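PDB 3F1X: serine acetyltransferase from Bacteroides vulgatus ATCC 8482, which probably transfers the acetyl group of acetyl-CoA to the side-chain hydroxyl of L-serine, a step on the route to cysteine. Local coordinates for residues G33-S38 with L83-L88; L48-I53 with A159-R164; V229-K234 with P252-D257. One frame throughout, in Å; residues are numbered along the deposited sequence.

Interaction 1. Residues G33-S38 with L83-L88; sequences GDPLPS and LTEQIL
The capped start of helix 39-53 brings P37 and S38 against Q86 of helix 68-93, while P35, in the proline-rich lead-in, meets E85. S38 is the N-cap. Its OG accepts a hydrogen bond from S41 N, one turn into the helix. The hydroxyl can reach that N-H because it stands opposite the backbone N of S38 (chi1 168°). The amide end of Q86 is set beside the backbone of P37 and S38. The same side chain also touches S41, L42 and I45, so it fills the angle between the capped turn and helix 68-93.

P35 makes the second touch. The side chains of P35 and E85 cross at a slant, and the ring meets one carboxylate oxygen, with P35 CG 3.4 Å and P35 CB 3.5 Å from E85 OE2. The bend of E85 at chi2 (65°) turns the carboxylate toward the proline. The other oxygen, OE1, makes a salt bridge to R109 at the start of helix 109-120. The lead-in also faces a second subunit: G33, D34 and L36 form backbone hydrogen bonds with it. This is an extended, proline-bearing linker packed along a helix and ending in a serine N-cap.

Interaction 2. Residues L48-I53 with A159-R164; sequences LARAII and AISNYR
The guanidinium of R50 meets the amide oxygen of N162 at its edge, near its plane. The guanidinium and amide planes are 23° apart. N162 OD1 accepts from both terminal nitrogens, at 2.8 Å from R50 NH1 and at 3.1 Å from R50 NH2. Both bonds are weak, because the N-H directions miss the oxygen (129° at NH1, 123° at NH2). The chain of R50 is extended from CG to NE, which carries the group over to helix 155-171. The amide of N162 is held at its other end too, where ND2 donates to I181 O.

S161 adds a second line of contact. Its CB lies in the guanidinium plane, 3.8 Å from R50 NH2. A water accepts from R50 NH2 at 2.8 Å and donates to S161 OG at 3.1 Å. The hydroxyl also bonds to I157 O, one turn back in its own helix. The third nitrogen of R50, NE, makes a salt bridge with E47, which probably offsets much of this buried charge. A leucine in place of R50 would probably leave E47 without its mate and N162 OD1 without both donors.

The contact ties helix 39-53 to helix 155-171. F58 packs on R50 from the following loop. Farther round, I52 touches helix 68-93 and helix 123-139, and R164 bonds to I199 in strand 198-199.

Interaction 3. Residues V229-K234 with P252-D257; sequences VTLGAK and PILEDD
The carbonyl oxygen of G232 is met by two carbons of the P252 ring, CD at 3.3 Å and CG at 3.8 Å. This is a corner of the left-handed parallel beta-helix, the fold of the serine acetyltransferase family. Strand 230-232 lies in one face of the prism and strand 253-254 in another. No hydrogen bond crosses between the two segments. Strand 230-232 instead pairs with the coils next to it: L231 bonds through its backbone to V212 and G214, and T230 to A264 and I266.

A beta carbon at G232 would point away from 252-257 and be crowded by T230 CG2, so glycine suits this end of the strand. P252 also packs on L231, where its CD lies 3.9 Å from L231 C and 4.3 Å from L231 CB. I266 of the next coil touches both L231 and P252. L254 is walled in by V223, V260 and I272. T230 OG1 is hydrogen-bonded to Q227 and S262 of a second subunit.

L231 and L254 both point toward the opposite segment, as hydrophobic residues do inside such a prism. CG of L231 is set beside its backbone N (chi1 -54°), with CD2 reaching out to L254. The branches meet tip to tip, L231 CD2 against L254 CD1 at 4.2 Å.

Overall arrangement
Interactions 1 and 2 belong to the helical part of the chain and interaction 3 to the beta-helix. Helix 39-53 joins the first two: interaction 1 lies at its start, and 48-53 is its last part. Their centres are 20 Å apart and their nearest atoms about 7 Å. Interaction 2 lies nearest the middle of the chain, with its centre 23 Å from that of interaction 3. Interactions 1 and 3 lie on opposite sides of that middle, 34 Å apart between centres, yet both touch the second subunit of the hexamer. In related serine acetyltransferases the active site lies between neighbouring beta-helices, so interaction 3 is probably in the domain that forms it.

Interaction 1. Residues G33-S38 with L83-L88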
ATOM      1  N   GLY A  33      11.952  -8.849 -23.801  1.00 31.74           N
ATOM      2  CA  GLY A  33      12.604  -9.442 -22.647  1.00 30.65           C
ATOM      3  C   GLY A  33      13.452  -8.473 -21.846  1.00 30.25           C
ATOM      4  O   GLY A  33      13.756  -8.727 -20.677  1.00 31.03           O
ATOM      5  N   ASP A  34      13.852  -7.369 -22.469  1.00 30.00           N
ATOM      6  CA  ASP A  34      14.661  -6.383 -21.772  1.00 29.37           C
ATOM      7  C   ASP A  34      13.821  -5.565 -20.807  1.00 27.85           C
ATOM      8  O   ASP A  34      12.667  -5.235 -21.090  1.00 25.79           O
ATOM      9  CB  ASP A  34      15.345  -5.433 -22.754  1.00 29.27           C
ATOM     10  CG  ASP A  34      16.550  -6.056 -23.430  1.00 31.78           C
ATOM     11  OD1 ASP A  34      17.012  -7.127 -22.975  1.00 34.03           O
ATOM     12  OD2 ASP A  34      17.042  -5.464 -24.410  1.00 32.50           O
ATOM     13  N   PRO A  35      14.389  -5.240 -19.636  1.00 27.30           N
ATOM     14  CA  PRO A  35      13.662  -4.445 -18.645  1.00 26.22           C
ATOM     15  C   PRO A  35      13.759  -2.969 -19.021  1.00 24.68           C
ATOM     16  O   PRO A  35      14.749  -2.538 -19.613  1.00 23.03           O
ATOM     17  CB  PRO A  35      14.396  -4.765 -17.351  1.00 25.94           C
ATOM     18  CG  PRO A  35      15.810  -4.900 -17.813  1.00 29.15           C
ATOM     19  CD  PRO A  35      15.666  -5.727 -19.082  1.00 28.53           C
ATOM     20  N   LEU A  36      12.728  -2.201 -18.689  1.00 23.22           N
ATOM     21  CA  LEU A  36      12.718  -0.774 -18.991  1.00 23.57           C
ATOM     22  C   LEU A  36      12.967   0.006 -17.706  1.00 22.47           C
ATOM     23  O   LEU A  36      12.675  -0.478 -16.614  1.00 22.36           O
ATOM     24  CB  LEU A  36      11.367  -0.362 -19.583  1.00 24.29           C
ATOM     25  CG  LEU A  36      11.008  -0.909 -20.972  1.00 28.77           C
ATOM     26  CD1 LEU A  36       9.514  -0.780 -21.202  1.00 31.47           C
ATOM     27  CD2 LEU A  36      11.791  -0.159 -22.039  1.00 27.83           C
ATOM     28  N   PRO A  37      13.522   1.216 -17.817  1.00 21.99           N
ATOM     29  CA  PRO A  37      13.782   2.020 -16.624  1.00 22.82           C
ATOM     30  C   PRO A  37      12.503   2.213 -15.815  1.00 23.57           C
ATOM     31  O   PRO A  37      11.432   2.453 -16.372  1.00 23.32           O
ATOM     32  CB  PRO A  37      14.323   3.316 -17.205  1.00 20.92           C
ATOM     33  CG  PRO A  37      15.092   2.828 -18.385  1.00 21.63           C
ATOM     34  CD  PRO A  37      14.111   1.850 -19.008  1.00 22.48           C
ATOM     35  N   SER A  38      12.623   2.083 -14.500  1.00 22.36           N
ATOM     36  CA  SER A  38      11.486   2.222 -13.605  1.00 21.93           C
ATOM     37  C   SER A  38      11.635   3.455 -12.733  1.00 22.66           C
ATOM     38  O   SER A  38      12.540   3.535 -11.902  1.00 19.42           O
ATOM     39  CB  SER A  38      11.369   0.972 -12.723  1.00 23.21           C
ATOM     40  OG  SER A  38      10.453   1.162 -11.657  1.00 23.77           O
ATOM     41  N   LEU A  83      20.071  -0.790  -8.040  1.00 17.46           N
ATOM     42  CA  LEU A  83      20.896  -0.089  -9.016  1.00 18.03           C
ATOM     43  C   LEU A  83      21.412  -0.994 -10.129  1.00 16.99           C
ATOM     44  O   LEU A  83      21.578  -0.546 -11.258  1.00 16.66           O
ATOM     45  CB  LEU A  83      22.076   0.609  -8.330  1.00 16.57           C
ATOM     46  CG  LEU A  83      22.974   1.471  -9.221  1.00 16.01           C
ATOM     47  CD1 LEU A  83      22.162   2.586  -9.899  1.00 16.09           C
ATOM     48  CD2 LEU A  83      24.077   2.070  -8.380  1.00 16.84           C
ATOM     49  N   THR A  84      21.676  -2.257  -9.815  1.00 16.23           N
ATOM     50  CA  THR A  84      22.163  -3.180 -10.840  1.00 15.61           C
ATOM     51  C   THR A  84      21.106  -3.314 -11.937  1.00 16.60           C
ATOM     52  O   THR A  84      21.403  -3.194 -13.123  1.00 17.41           O
ATOM     53  CB  THR A  84      22.453  -4.583 -10.243  1.00 18.79           C
ATOM     54  OG1 THR A  84      23.532  -4.494  -9.300  1.00 16.79           O
ATOM     55  CG2 THR A  84      22.826  -5.568 -11.342  1.00 18.16           C
ATOM     56  N   GLU A  85      19.860  -3.522 -11.529  1.00 17.12           N
ATOM     57  CA  GLU A  85      18.766  -3.682 -12.481  1.00 18.35           C
ATOM     58  C   GLU A  85      18.519  -2.440 -13.338  1.00 17.63           C
ATOM     59  O   GLU A  85      18.283  -2.554 -14.534  1.00 17.37           O
ATOM     60  CB  GLU A  85      17.481  -4.048 -11.737  1.00 21.45           C
ATOM     61  CG  GLU A  85      16.327  -4.471 -12.635  1.00 26.77           C
ATOM     62  CD  GLU A  85      16.616  -5.761 -13.382  1.00 30.07           C
ATOM     63  OE1 GLU A  85      17.185  -6.687 -12.767  1.00 33.93           O
ATOM     64  OE2 GLU A  85      16.260  -5.851 -14.576  1.00 34.46           O
ATOM     65  N   GLN A  86      18.583  -1.256 -12.735  1.00 16.05           N
ATOM     66  CA  GLN A  86      18.326  -0.034 -13.481  1.00 17.17           C
ATOM     67  C   GLN A  86      19.452   0.290 -14.442  1.00 15.93           C
ATOM     68  O   GLN A  86      19.220   0.801 -15.540  1.00 14.56           O
ATOM     69  CB  GLN A  86      18.080   1.132 -12.527  1.00 16.80           C
ATOM     70  CG  GLN A  86      16.777   1.001 -11.761  1.00 19.63           C
ATOM     71  CD  GLN A  86      15.611   0.694 -12.683  1.00 20.62           C
ATOM     72  OE1 GLN A  86      14.992  -0.370 -12.595  1.00 21.73           O
ATOM     73  NE2 GLN A  86      15.307   1.626 -13.575  1.00 18.38           N
ATOM     74  N   ILE A  87      20.677  -0.002 -14.030  1.00 17.34           N
ATOM     75  CA  ILE A  87      21.808   0.240 -14.900  1.00 17.44           C
ATOM     76  C   ILE A  87      21.659  -0.718 -16.090  1.00 17.51           C
ATOM     77  O   ILE A  87      21.929  -0.347 -17.231  1.00 16.34           O
ATOM     78  CB  ILE A  87      23.143   0.000 -14.158  1.00 16.97           C
ATOM     79  CG1 ILE A  87      23.374   1.129 -13.147  1.00 18.60           C
ATOM     80  CG2 ILE A  87      24.284  -0.088 -15.159  1.00 17.41           C
ATOM     81  CD1 ILE A  87      24.622   0.986 -12.301  1.00 16.74           C
ATOM     82  N   LEU A  88      21.209  -1.941 -15.821  1.00 16.87           N
ATOM     83  CA  LEU A  88      21.011  -2.915 -16.892  1.00 18.96           C
ATOM     84  C   LEU A  88      19.950  -2.385 -17.866  1.00 19.30           C
ATOM     85  O   LEU A  88      20.084  -2.522 -19.083  1.00 19.07           O
ATOM     86  CB  LEU A  88      20.564  -4.262 -16.319  1.00 20.18           C
ATOM     87  CG  LEU A  88      20.364  -5.409 -17.318  1.00 21.92           C
ATOM     88  CD1 LEU A  88      21.672  -5.726 -18.017  1.00 25.09           C
ATOM     89  CD2 LEU A  88      19.858  -6.639 -16.582  1.00 23.63           C
TER

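Interaction 2. Residues L48-I53 with A159-R164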
ATOM      1  N   LEU A  48      17.768   5.821  -1.042  1.00 16.27           N
ATOM      2  CA  LEU A  48      18.735   4.995  -0.325  1.00 15.97           C
ATOM      3  C   LEU A  48      20.092   5.681  -0.367  1.00 15.52           C
ATOM      4  O   LEU A  48      20.837   5.676   0.611  1.00 13.76           O
ATOM      5  CB  LEU A  48      18.825   3.608  -0.967  1.00 15.37           C
ATOM      6  CG  LEU A  48      17.667   2.657  -0.655  1.00 14.05           C
ATOM      7  CD1 LEU A  48      17.624   1.531  -1.687  1.00 11.93           C
ATOM      8  CD2 LEU A  48      17.823   2.109   0.751  1.00 15.98           C
ATOM      9  N   ALA A  49      20.415   6.271  -1.513  1.00 15.49           N
ATOM     10  CA  ALA A  49      21.678   6.978  -1.653  1.00 14.91           C
ATOM     11  C   ALA A  49      21.746   8.091  -0.606  1.00 14.92           C
ATOM     12  O   ALA A  49      22.785   8.285   0.030  1.00 13.53           O
ATOM     13  CB  ALA A  49      21.805   7.559  -3.055  1.00 16.22           C
ATOM     14  N   ARG A  50      20.637   8.810  -0.424  1.00 16.37           N
ATOM     15  CA  ARG A  50      20.551   9.895   0.564  1.00 17.21           C
ATOM     16  C   ARG A  50      20.747   9.382   1.982  1.00 16.69           C
ATOM     17  O   ARG A  50      21.402  10.025   2.798  1.00 16.31           O
ATOM     18  CB  ARG A  50      19.171  10.569   0.557  1.00 19.58           C
ATOM     19  CG  ARG A  50      18.709  11.214  -0.732  1.00 25.32           C
ATOM     20  CD  ARG A  50      17.457  12.042  -0.433  1.00 26.29           C
ATOM     21  NE  ARG A  50      16.637  12.300  -1.615  1.00 31.40           N
ATOM     22  CZ  ARG A  50      17.019  13.026  -2.659  1.00 30.28           C
ATOM     23  NH1 ARG A  50      16.189  13.196  -3.678  1.00 31.71           N
ATOM     24  NH2 ARG A  50      18.224  13.576  -2.685  1.00 29.15           N
ATOM     25  N   ALA A  51      20.123   8.242   2.270  1.00 15.69           N
ATOM     26  CA  ALA A  51      20.179   7.638   3.591  1.00 16.52           C
ATOM     27  C   ALA A  51      21.559   7.108   3.917  1.00 16.19           C
ATOM     28  O   ALA A  51      21.912   6.966   5.083  1.00 16.85           O
ATOM     29  CB  ALA A  51      19.155   6.515   3.693  1.00 18.25           C
ATOM     30  N   ILE A  52      22.325   6.791   2.883  1.00 15.58           N
ATOM     31  CA  ILE A  52      23.675   6.288   3.066  1.00 17.00           C
ATOM     32  C   ILE A  52      24.656   7.460   3.161  1.00 17.92           C
ATOM     33  O   ILE A  52      25.613   7.423   3.929  1.00 17.95           O
ATOM     34  CB  ILE A  52      24.089   5.382   1.890  1.00 14.98           C
ATOM     35  CG1 ILE A  52      23.236   4.120   1.885  1.00 15.62           C
ATOM     36  CG2 ILE A  52      25.561   5.033   1.997  1.00 15.25           C
ATOM     37  CD1 ILE A  52      23.312   3.322   0.598  1.00 12.34           C
ATOM     38  N   ILE A  53      24.411   8.497   2.369  1.00 19.11           N
ATOM     39  CA  ILE A  53      25.274   9.675   2.376  1.00 18.98           C
ATOM     40  C   ILE A  53      25.088  10.472   3.671  1.00 19.14           C
ATOM     41  O   ILE A  53      26.051  10.978   4.241  1.00 18.74           O
ATOM     42  CB  ILE A  53      24.972  10.577   1.162  1.00 16.95           C
ATOM     43  CG1 ILE A  53      25.424   9.874  -0.118  1.00 14.75           C
ATOM     44  CG2 ILE A  53      25.639  11.953   1.344  1.00 17.10           C
ATOM     45  CD1 ILE A  53      24.857  10.471  -1.410  1.00 12.77           C
ATOM     46  N   ALA A 159      18.266  18.443  -4.946  1.00 15.64           N
ATOM     47  CA  ALA A 159      18.575  18.569  -6.370  1.00 15.41           C
ATOM     48  C   ALA A 159      20.071  18.379  -6.604  1.00 16.17           C
ATOM     49  O   ALA A 159      20.477  17.654  -7.508  1.00 17.38           O
ATOM     50  CB  ALA A 159      18.135  19.940  -6.884  1.00 15.53           C
ATOM     51  N   ILE A 160      20.889  19.032  -5.784  1.00 15.86           N
ATOM     52  CA  ILE A 160      22.339  18.928  -5.918  1.00 17.59           C
ATOM     53  C   ILE A 160      22.799  17.492  -5.651  1.00 18.62           C
ATOM     54  O   ILE A 160      23.700  16.983  -6.319  1.00 17.02           O
ATOM     55  CB  ILE A 160      23.051  19.919  -4.959  1.00 17.96           C
ATOM     56  CG1 ILE A 160      22.724  21.350  -5.379  1.00 17.40           C
ATOM     57  CG2 ILE A 160      24.570  19.714  -4.989  1.00 18.47           C
ATOM     58  CD1 ILE A 160      23.133  22.394  -4.371  1.00 17.29           C
ATOM     59  N   SER A 161      22.174  16.834  -4.681  1.00 17.77           N
ATOM     60  CA  SER A 161      22.515  15.450  -4.374  1.00 17.55           C
ATOM     61  C   SER A 161      22.197  14.577  -5.579  1.00 17.00           C
ATOM     62  O   SER A 161      23.034  13.785  -6.012  1.00 15.11           O
ATOM     63  CB  SER A 161      21.723  14.955  -3.165  1.00 16.92           C
ATOM     64  OG  SER A 161      22.099  15.651  -1.998  1.00 26.00           O
ATOM     65  N   ASN A 162      20.986  14.727  -6.124  1.00 15.86           N
ATOM     66  CA  ASN A 162      20.571  13.942  -7.289  1.00 15.45           C
ATOM     67  C   ASN A 162      21.546  14.189  -8.443  1.00 15.88           C
ATOM     68  O   ASN A 162      21.947  13.258  -9.146  1.00 13.68           O
ATOM     69  CB  ASN A 162      19.146  14.321  -7.737  1.00 15.02           C
ATOM     70  CG  ASN A 162      18.058  13.566  -6.974  1.00 16.40           C
ATOM     71  OD1 ASN A 162      18.086  13.477  -5.747  1.00 20.34           O
ATOM     72  ND2 ASN A 162      17.078  13.037  -7.707  1.00 18.87           N
ATOM     73  N   TYR A 163      21.911  15.453  -8.642  1.00 13.87           N
ATOM     74  CA  TYR A 163      22.855  15.820  -9.694  1.00 15.37           C
ATOM     75  C   TYR A 163      24.199  15.098  -9.538  1.00 16.55           C
ATOM     76  O   TYR A 163      24.666  14.437 -10.467  1.00 18.09           O
ATOM     77  CB  TYR A 163      23.119  17.334  -9.703  1.00 14.82           C
ATOM     78  CG  TYR A 163      24.439  17.666 -10.353  1.00 15.74           C
ATOM     79  CD1 TYR A 163      24.618  17.518 -11.724  1.00 19.00           C
ATOM     80  CD2 TYR A 163      25.548  18.004  -9.582  1.00 17.86           C
ATOM     81  CE1 TYR A 163      25.882  17.693 -12.312  1.00 15.45           C
ATOM     82  CE2 TYR A 163      26.809  18.174 -10.159  1.00 16.52           C
ATOM     83  CZ  TYR A 163      26.965  18.014 -11.518  1.00 16.28           C
ATOM     84  OH  TYR A 163      28.217  18.161 -12.067  1.00 17.78           O
ATOM     85  N   ARG A 164      24.833  15.235  -8.374  1.00 16.30           N
ATOM     86  CA  ARG A 164      26.129  14.584  -8.170  1.00 15.68           C
ATOM     87  C   ARG A 164      26.031  13.072  -8.309  1.00 14.76           C
ATOM     88  O   ARG A 164      26.970  12.425  -8.766  1.00 15.63           O
ATOM     89  CB  ARG A 164      26.730  14.978  -6.817  1.00 14.25           C
ATOM     90  CG  ARG A 164      27.068  16.471  -6.734  1.00 15.30           C
ATOM     91  CD  ARG A 164      28.113  16.752  -5.660  1.00 14.71           C
ATOM     92  NE  ARG A 164      28.279  18.181  -5.384  1.00 17.78           N
ATOM     93  CZ  ARG A 164      28.867  19.049  -6.203  1.00 18.08           C
ATOM     94  NH1 ARG A 164      29.357  18.646  -7.370  1.00 17.65           N
ATOM     95  NH2 ARG A 164      28.966  20.322  -5.852  1.00 17.76           N
TER
HETATM   96  O   HOH W   1      19.591  14.548  -0.492  1.00 30.98           O

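Interaction 3. Residues V229-K234 with P252-D257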
ATOM      1  N   VAL A 229      17.451  31.250 -12.325  1.00 16.09           N
ATOM      2  CA  VAL A 229      18.680  31.474 -13.067  1.00 16.26           C
ATOM      3  C   VAL A 229      18.907  30.412 -14.134  1.00 17.02           C
ATOM      4  O   VAL A 229      18.802  29.211 -13.862  1.00 15.92           O
ATOM      5  CB  VAL A 229      19.892  31.511 -12.123  1.00 15.53           C
ATOM      6  CG1 VAL A 229      21.184  31.475 -12.924  1.00 17.84           C
ATOM      7  CG2 VAL A 229      19.830  32.769 -11.277  1.00 14.52           C
ATOM      8  N   THR A 230      19.206  30.863 -15.349  1.00 16.01           N
ATOM      9  CA  THR A 230      19.467  29.958 -16.468  1.00 17.13           C
ATOM     10  C   THR A 230      20.903  30.069 -16.966  1.00 16.89           C
ATOM     11  O   THR A 230      21.403  31.167 -17.189  1.00 17.28           O
ATOM     12  CB  THR A 230      18.548  30.260 -17.689  1.00 17.45           C
ATOM     13  OG1 THR A 230      17.210  29.849 -17.402  1.00 20.67           O
ATOM     14  CG2 THR A 230      19.040  29.510 -18.933  1.00 18.09           C
ATOM     15  N   LEU A 231      21.558  28.924 -17.133  1.00 18.79           N
ATOM     16  CA  LEU A 231      22.907  28.865 -17.684  1.00 18.94           C
ATOM     17  C   LEU A 231      22.681  28.006 -18.925  1.00 20.14           C
ATOM     18  O   LEU A 231      22.784  26.782 -18.869  1.00 19.89           O
ATOM     19  CB  LEU A 231      23.882  28.175 -16.722  1.00 16.85           C
ATOM     20  CG  LEU A 231      23.971  28.725 -15.296  1.00 17.57           C
ATOM     21  CD1 LEU A 231      25.110  28.039 -14.546  1.00 18.90           C
ATOM     22  CD2 LEU A 231      24.210  30.214 -15.329  1.00 18.52           C
ATOM     23  N   GLY A 232      22.335  28.643 -20.039  1.00 22.43           N
ATOM     24  CA  GLY A 232      22.052  27.879 -21.239  1.00 25.62           C
ATOM     25  C   GLY A 232      22.703  28.374 -22.508  1.00 27.49           C
ATOM     26  O   GLY A 232      23.841  28.839 -22.490  1.00 27.41           O
ATOM     27  N   ALA A 233      21.975  28.268 -23.614  1.00 30.03           N
ATOM     28  CA  ALA A 233      22.494  28.693 -24.902  1.00 33.78           C
ATOM     29  C   ALA A 233      21.403  28.833 -25.957  1.00 35.62           C
ATOM     30  O   ALA A 233      20.221  28.629 -25.679  1.00 36.92           O
ATOM     31  CB  ALA A 233      23.539  27.707 -25.375  1.00 33.57           C
ATOM     32  N   LYS A 234      21.821  29.172 -27.171  1.00 37.41           N
ATOM     33  CA  LYS A 234      20.909  29.353 -28.290  1.00 40.04           C
ATOM     34  C   LYS A 234      19.999  30.547 -28.050  1.00 41.68           C
ATOM     35  O   LYS A 234      20.153  31.593 -28.683  1.00 44.90           O
ATOM     36  CB  LYS A 234      20.062  28.098 -28.509  1.00 39.78           C
ATOM     37  CG  LYS A 234      19.032  28.272 -29.611  1.00 41.20           C
ATOM     38  CD  LYS A 234      18.075  27.096 -29.698  1.00 43.02           C
ATOM     39  CE  LYS A 234      17.016  27.333 -30.767  1.00 43.02           C
ATOM     40  NZ  LYS A 234      16.047  26.204 -30.850  1.00 44.30           N
ATOM     41  N   PRO A 252      27.766  28.454 -20.552  1.00 28.07           N
ATOM     42  CA  PRO A 252      28.581  29.346 -19.722  1.00 26.84           C
ATOM     43  C   PRO A 252      29.576  28.709 -18.771  1.00 25.26           C
ATOM     44  O   PRO A 252      29.469  27.539 -18.396  1.00 24.34           O
ATOM     45  CB  PRO A 252      27.538  30.163 -18.951  1.00 26.44           C
ATOM     46  CG  PRO A 252      26.314  30.095 -19.824  1.00 27.86           C
ATOM     47  CD  PRO A 252      26.336  28.658 -20.267  1.00 27.74           C
ATOM     48  N   ILE A 253      30.545  29.526 -18.382  1.00 22.61           N
ATOM     49  CA  ILE A 253      31.566  29.140 -17.439  1.00 21.37           C
ATOM     50  C   ILE A 253      31.508  30.161 -16.310  1.00 20.57           C
ATOM     51  O   ILE A 253      31.649  31.360 -16.548  1.00 20.18           O
ATOM     52  CB  ILE A 253      32.976  29.210 -18.045  1.00 22.07           C
ATOM     53  CG1 ILE A 253      33.095  28.260 -19.237  1.00 22.57           C
ATOM     54  CG2 ILE A 253      34.002  28.881 -16.975  1.00 21.00           C
ATOM     55  CD1 ILE A 253      34.457  28.299 -19.898  1.00 26.34           C
ATOM     56  N   LEU A 254      31.267  29.698 -15.093  1.00 20.57           N
ATOM     57  CA  LEU A 254      31.240  30.594 -13.945  1.00 19.41           C
ATOM     58  C   LEU A 254      32.449  30.254 -13.100  1.00 19.47           C
ATOM     59  O   LEU A 254      32.602  29.112 -12.667  1.00 17.78           O
ATOM     60  CB  LEU A 254      29.962  30.400 -13.114  1.00 20.50           C
ATOM     61  CG  LEU A 254      28.705  31.175 -13.519  1.00 21.12           C
ATOM     62  CD1 LEU A 254      28.305  30.794 -14.928  1.00 22.19           C
ATOM     63  CD2 LEU A 254      27.573  30.881 -12.522  1.00 19.34           C
ATOM     64  N   GLU A 255      33.312  31.238 -12.869  1.00 20.27           N
ATOM     65  CA  GLU A 255      34.502  31.016 -12.054  1.00 20.23           C
ATOM     66  C   GLU A 255      34.112  31.037 -10.573  1.00 21.96           C
ATOM     67  O   GLU A 255      32.937  31.228 -10.236  1.00 20.06           O
ATOM     68  CB  GLU A 255      35.559  32.086 -12.349  1.00 21.89           C
ATOM     69  CG  GLU A 255      35.908  32.203 -13.830  1.00 22.62           C
ATOM     70  CD  GLU A 255      37.161  33.029 -14.104  1.00 26.57           C
ATOM     71  OE1 GLU A 255      37.399  34.032 -13.398  1.00 30.13           O
ATOM     72  OE2 GLU A 255      37.904  32.682 -15.045  1.00 28.59           O
ATOM     73  N   ASP A 256      35.090  30.833  -9.694  1.00 20.60           N
ATOM     74  CA  ASP A 256      34.836  30.807  -8.254  1.00 21.62           C
ATOM     75  C   ASP A 256      34.198  32.068  -7.677  1.00 22.54           C
ATOM     76  O   ASP A 256      34.323  33.161  -8.234  1.00 21.22           O
ATOM     77  CB  ASP A 256      36.136  30.545  -7.475  1.00 21.92           C
ATOM     78  CG  ASP A 256      36.815  29.235  -7.868  1.00 25.27           C
ATOM     79  OD1 ASP A 256      36.166  28.371  -8.491  1.00 21.57           O
ATOM     80  OD2 ASP A 256      38.010  29.068  -7.539  1.00 25.46           O
ATOM     81  N   ASP A 257      33.512  31.886  -6.550  1.00 22.87           N
ATOM     82  CA  ASP A 257      32.880  32.972  -5.798  1.00 24.10           C
ATOM     83  C   ASP A 257      31.882  33.833  -6.569  1.00 22.31           C
ATOM     84  O   ASP A 257      31.690  35.002  -6.250  1.00 24.15           O
ATOM     85  CB  ASP A 257      33.976  33.872  -5.207  1.00 25.53           C
ATOM     86  CG  ASP A 257      34.907  33.124  -4.256  1.00 30.80           C
ATOM     87  OD1 ASP A 257      35.989  33.663  -3.937  1.00 33.61           O
ATOM     88  OD2 ASP A 257      34.563  32.006  -3.819  1.00 29.94           O
TER